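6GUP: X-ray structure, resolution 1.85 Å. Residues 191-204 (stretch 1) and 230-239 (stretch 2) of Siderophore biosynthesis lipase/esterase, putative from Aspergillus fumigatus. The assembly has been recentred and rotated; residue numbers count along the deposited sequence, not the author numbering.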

# COMPACT_ATOMS: atom_id res chain seq x y z
N VAL A 191 28.66 -8.32 2.99
CA VAL A 191 27.54 -7.62 2.37
C VAL A 191 27.24 -6.32 3.13
O VAL A 191 27.00 -5.29 2.52
CB VAL A 191 26.28 -8.51 2.29
CG1 VAL A 191 25.17 -7.82 1.52
CG2 VAL A 191 26.61 -9.85 1.62
N PHE A 192 27.27 -6.39 4.47
CA PHE A 192 27.06 -5.21 5.32
C PHE A 192 28.09 -4.11 5.08
O PHE A 192 27.74 -2.93 5.01
CB PHE A 192 27.09 -5.61 6.80
CG PHE A 192 26.80 -4.47 7.73
CD1 PHE A 192 25.50 -4.04 7.92
CD2 PHE A 192 27.83 -3.82 8.41
CE1 PHE A 192 25.22 -2.99 8.78
CE2 PHE A 192 27.56 -2.77 9.27
CZ PHE A 192 26.25 -2.35 9.46
N GLU A 193 29.36 -4.51 4.97
CA GLU A 193 30.46 -3.58 4.73
C GLU A 193 30.38 -2.94 3.34
O GLU A 193 30.65 -1.75 3.18
CB GLU A 193 31.82 -4.28 4.90
CG GLU A 193 32.11 -4.80 6.30
CD GLU A 193 32.24 -3.70 7.34
OE1 GLU A 193 32.84 -2.64 7.04
OE2 GLU A 193 31.74 -3.89 8.47
N LYS A 194 30.00 -3.75 2.35
CA LYS A 194 29.76 -3.26 0.99
C LYS A 194 28.56 -2.31 0.95
O LYS A 194 28.61 -1.28 0.28
CB LYS A 194 29.56 -4.43 0.03
CG LYS A 194 29.59 -4.05 -1.45
CD LYS A 194 29.76 -5.29 -2.32
CE LYS A 194 29.32 -5.06 -3.75
NZ LYS A 194 29.29 -6.34 -4.52
N LEU A 195 27.49 -2.66 1.68
CA LEU A 195 26.28 -1.82 1.75
C LEU A 195 26.53 -0.44 2.39
O LEU A 195 26.00 0.56 1.91
CB LEU A 195 25.14 -2.54 2.49
CG LEU A 195 24.38 -3.63 1.75
CD1 LEU A 195 23.45 -4.37 2.71
CD2 LEU A 195 23.59 -3.08 0.57
N THR A 196 27.33 -0.41 3.46
CA THR A 196 27.73 0.86 4.09
C THR A 196 28.55 1.71 3.13
O THR A 196 28.25 2.89 2.93
CB THR A 196 28.53 0.65 5.39
OG1 THR A 196 29.56 -0.32 5.18
CG2 THR A 196 27.62 0.18 6.52
N SER A 197 29.58 1.10 2.53
CA SER A 197 30.44 1.77 1.55
C SER A 197 29.65 2.34 0.36
O SER A 197 29.95 3.45 -0.10
CB SER A 197 31.51 0.80 1.05
OG SER A 197 32.35 1.40 0.08
N MET A 198 28.67 1.58 -0.12
CA MET A 198 27.74 2.06 -1.16
C MET A 198 26.89 3.23 -0.67
O MET A 198 26.73 4.23 -1.38
CB MET A 198 26.80 0.93 -1.61
CG MET A 198 27.46 -0.13 -2.47
SD MET A 198 26.37 -1.54 -2.72
CE MET A 198 25.14 -0.81 -3.79
N ALA A 199 26.34 3.08 0.53
CA ALA A 199 25.45 4.08 1.12
C ALA A 199 26.15 5.40 1.44
O ALA A 199 25.57 6.47 1.24
CB ALA A 199 24.78 3.52 2.37
N ARG A 200 27.39 5.32 1.92
CA ARG A 200 28.20 6.52 2.18
C ARG A 200 28.57 7.25 0.90
O ARG A 200 28.53 8.49 0.85
CB ARG A 200 29.48 6.17 2.95
CG ARG A 200 29.25 5.63 4.35
CD ARG A 200 30.53 5.66 5.16
NE ARG A 200 30.76 4.44 5.94
CZ ARG A 200 31.85 4.22 6.68
NH1 ARG A 200 32.83 5.13 6.76
NH2 ARG A 200 31.97 3.08 7.35
N GLU A 201 28.93 6.49 -0.13
CA GLU A 201 29.26 7.04 -1.45
C GLU A 201 28.07 7.77 -2.07
O GLU A 201 28.24 8.85 -2.65
CB GLU A 201 29.76 5.93 -2.38
CG GLU A 201 30.36 6.41 -3.70
CD GLU A 201 29.44 6.24 -4.90
OE1 GLU A 201 28.83 5.16 -5.06
OE2 GLU A 201 29.34 7.19 -5.71
N ALA A 202 26.88 7.19 -1.94
CA ALA A 202 25.64 7.80 -2.44
C ALA A 202 25.28 9.09 -1.70
O ALA A 202 24.83 10.05 -2.31
CB ALA A 202 24.50 6.81 -2.36
N ALA A 203 25.48 9.11 -0.38
CA ALA A 203 25.24 10.31 0.43
C ALA A 203 26.10 11.48 -0.02
O ALA A 203 25.62 12.61 -0.13
CB ALA A 203 25.47 10.02 1.91
N ARG A 204 27.38 11.20 -0.30
CA ARG A 204 28.31 12.21 -0.81
C ARG A 204 28.02 12.63 -2.26
O ARG A 204 28.03 13.82 -2.57
CB ARG A 204 29.75 11.70 -0.73
CG ARG A 204 30.30 11.54 0.68
CD ARG A 204 31.80 11.29 0.64
NE ARG A 204 32.13 10.05 -0.07
CZ ARG A 204 32.31 8.85 0.48
NH1 ARG A 204 32.20 8.66 1.80
NH2 ARG A 204 32.60 7.81 -0.29
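Stretch 2 230-239: SARRFLSLTS

Stretch 1 is helical throughout, part of a longer helix that extends beyond it at both ends. Stretch 2 forms a short helix over residues 231-238, capped at its start by S230, whose OG accepts a hydrogen bond from R233 N (3.1 Å); S239 is the first residue to leave helical geometry. The two axes approach to 8.5 Å and cross at -122°, so the short helix runs obliquely against the direction of the longer one. The backbones come nearest where alanine meets alanine: the CA atoms of A199 and A231 are 4.3 Å apart. Here the chains pack closely: A199 CB lies 3.6 Å from A231 O, and A231 CB lies 3.5 Å from A202 CB and 4.1 Å from A199 CB.

Two larger side chains of stretch 2 enter hollows on the longer helix. F234, chi1 t, sits among F192, L195, T196 and A199; its CZ lies 3.6 Å from L195 CB and its CD2 3.6 Å from A199 CB, while T196 CG2 meets the ring edge at CE2 (3.5 Å). L235 fits among T196, A199, R200 and A203, with CD1 3.6 Å from A203 CB and CD2 3.7 Å from R200 CG. Near the C-terminal end of the short helix, T238 CG2 approaches F192 CE1 to 3.3 Å. No hydrogen bond joins the stretches; the contact rests on packing.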

# COMPACT_ATOMS: atom_id res chain seq x y z
N SER A 230 16.77 2.79 0.69
CA SER A 230 17.59 3.82 0.06
C SER A 230 18.91 3.92 0.80
O SER A 230 19.04 3.45 1.94
CB SER A 230 16.87 5.18 0.07
OG SER A 230 16.81 5.73 1.37
N ALA A 231 19.90 4.52 0.15
CA ALA A 231 21.22 4.74 0.75
C ALA A 231 21.13 5.61 2.00
O ALA A 231 21.75 5.31 3.01
CB ALA A 231 22.16 5.37 -0.26
N ARG A 232 20.34 6.69 1.91
CA ARG A 232 20.15 7.60 3.04
C ARG A 232 19.46 6.93 4.22
O ARG A 232 19.83 7.18 5.37
CB ARG A 232 19.37 8.85 2.63
CG ARG A 232 20.20 9.83 1.83
CD ARG A 232 19.47 11.13 1.60
NE ARG A 232 18.32 10.98 0.71
CZ ARG A 232 17.56 11.99 0.28
NH1 ARG A 232 17.82 13.25 0.63
NH2 ARG A 232 16.53 11.75 -0.53
N ARG A 233 18.46 6.10 3.94
CA ARG A 233 17.76 5.38 5.00
C ARG A 233 18.64 4.34 5.66
O ARG A 233 18.63 4.20 6.88
CB ARG A 233 16.48 4.73 4.50
CG ARG A 233 15.59 4.36 5.66
CD ARG A 233 14.36 3.55 5.34
NE ARG A 233 13.98 2.75 6.51
CZ ARG A 233 13.62 3.24 7.70
NH1 ARG A 233 13.55 4.55 7.93
NH2 ARG A 233 13.32 2.40 8.69
N PHE A 234 19.39 3.60 4.85
CA PHE A 234 20.32 2.59 5.36
C PHE A 234 21.40 3.21 6.27
O PHE A 234 21.74 2.63 7.30
CB PHE A 234 20.96 1.81 4.21
CG PHE A 234 22.04 0.87 4.65
CD1 PHE A 234 21.76 -0.46 4.92
CD2 PHE A 234 23.34 1.33 4.80
CE1 PHE A 234 22.77 -1.33 5.33
CE2 PHE A 234 24.34 0.47 5.22
CZ PHE A 234 24.06 -0.86 5.48
N LEU A 235 21.93 4.37 5.87
CA LEU A 235 22.95 5.08 6.67
C LEU A 235 22.47 5.46 8.06
O LEU A 235 23.24 5.41 9.02
CB LEU A 235 23.46 6.34 5.96
CG LEU A 235 24.54 6.17 4.90
CD1 LEU A 235 25.02 7.54 4.44
CD2 LEU A 235 25.72 5.34 5.40
N SER A 236 21.20 5.85 8.15
CA SER A 236 20.56 6.12 9.44
C SER A 236 20.64 4.92 10.39
O SER A 236 20.89 5.09 11.58
CB SER A 236 19.09 6.50 9.22
OG SER A 236 18.51 7.00 10.40
N LEU A 237 20.45 3.73 9.84
CA LEU A 237 20.41 2.49 10.63
C LEU A 237 21.79 1.97 11.06
O LEU A 237 21.88 1.26 12.07
CB LEU A 237 19.63 1.40 9.88
CG LEU A 237 18.24 1.79 9.34
CD1 LEU A 237 17.46 0.59 8.83
CD2 LEU A 237 17.41 2.56 10.37
N THR A 238 22.85 2.30 10.31
CA THR A 238 24.20 1.76 10.58
C THR A 238 25.27 2.73 11.08
O THR A 238 26.23 2.29 11.71
CB THR A 238 24.77 1.07 9.32
OG1 THR A 238 24.93 2.04 8.27
CG2 THR A 238 23.85 -0.02 8.87
N SER A 239 25.12 4.03 10.81
CA SER A 239 26.10 5.03 11.27
C SER A 239 26.10 5.11 12.79
O SER A 239 25.12 4.73 13.43
CB SER A 239 25.81 6.41 10.66
OG SER A 239 26.20 6.45 9.30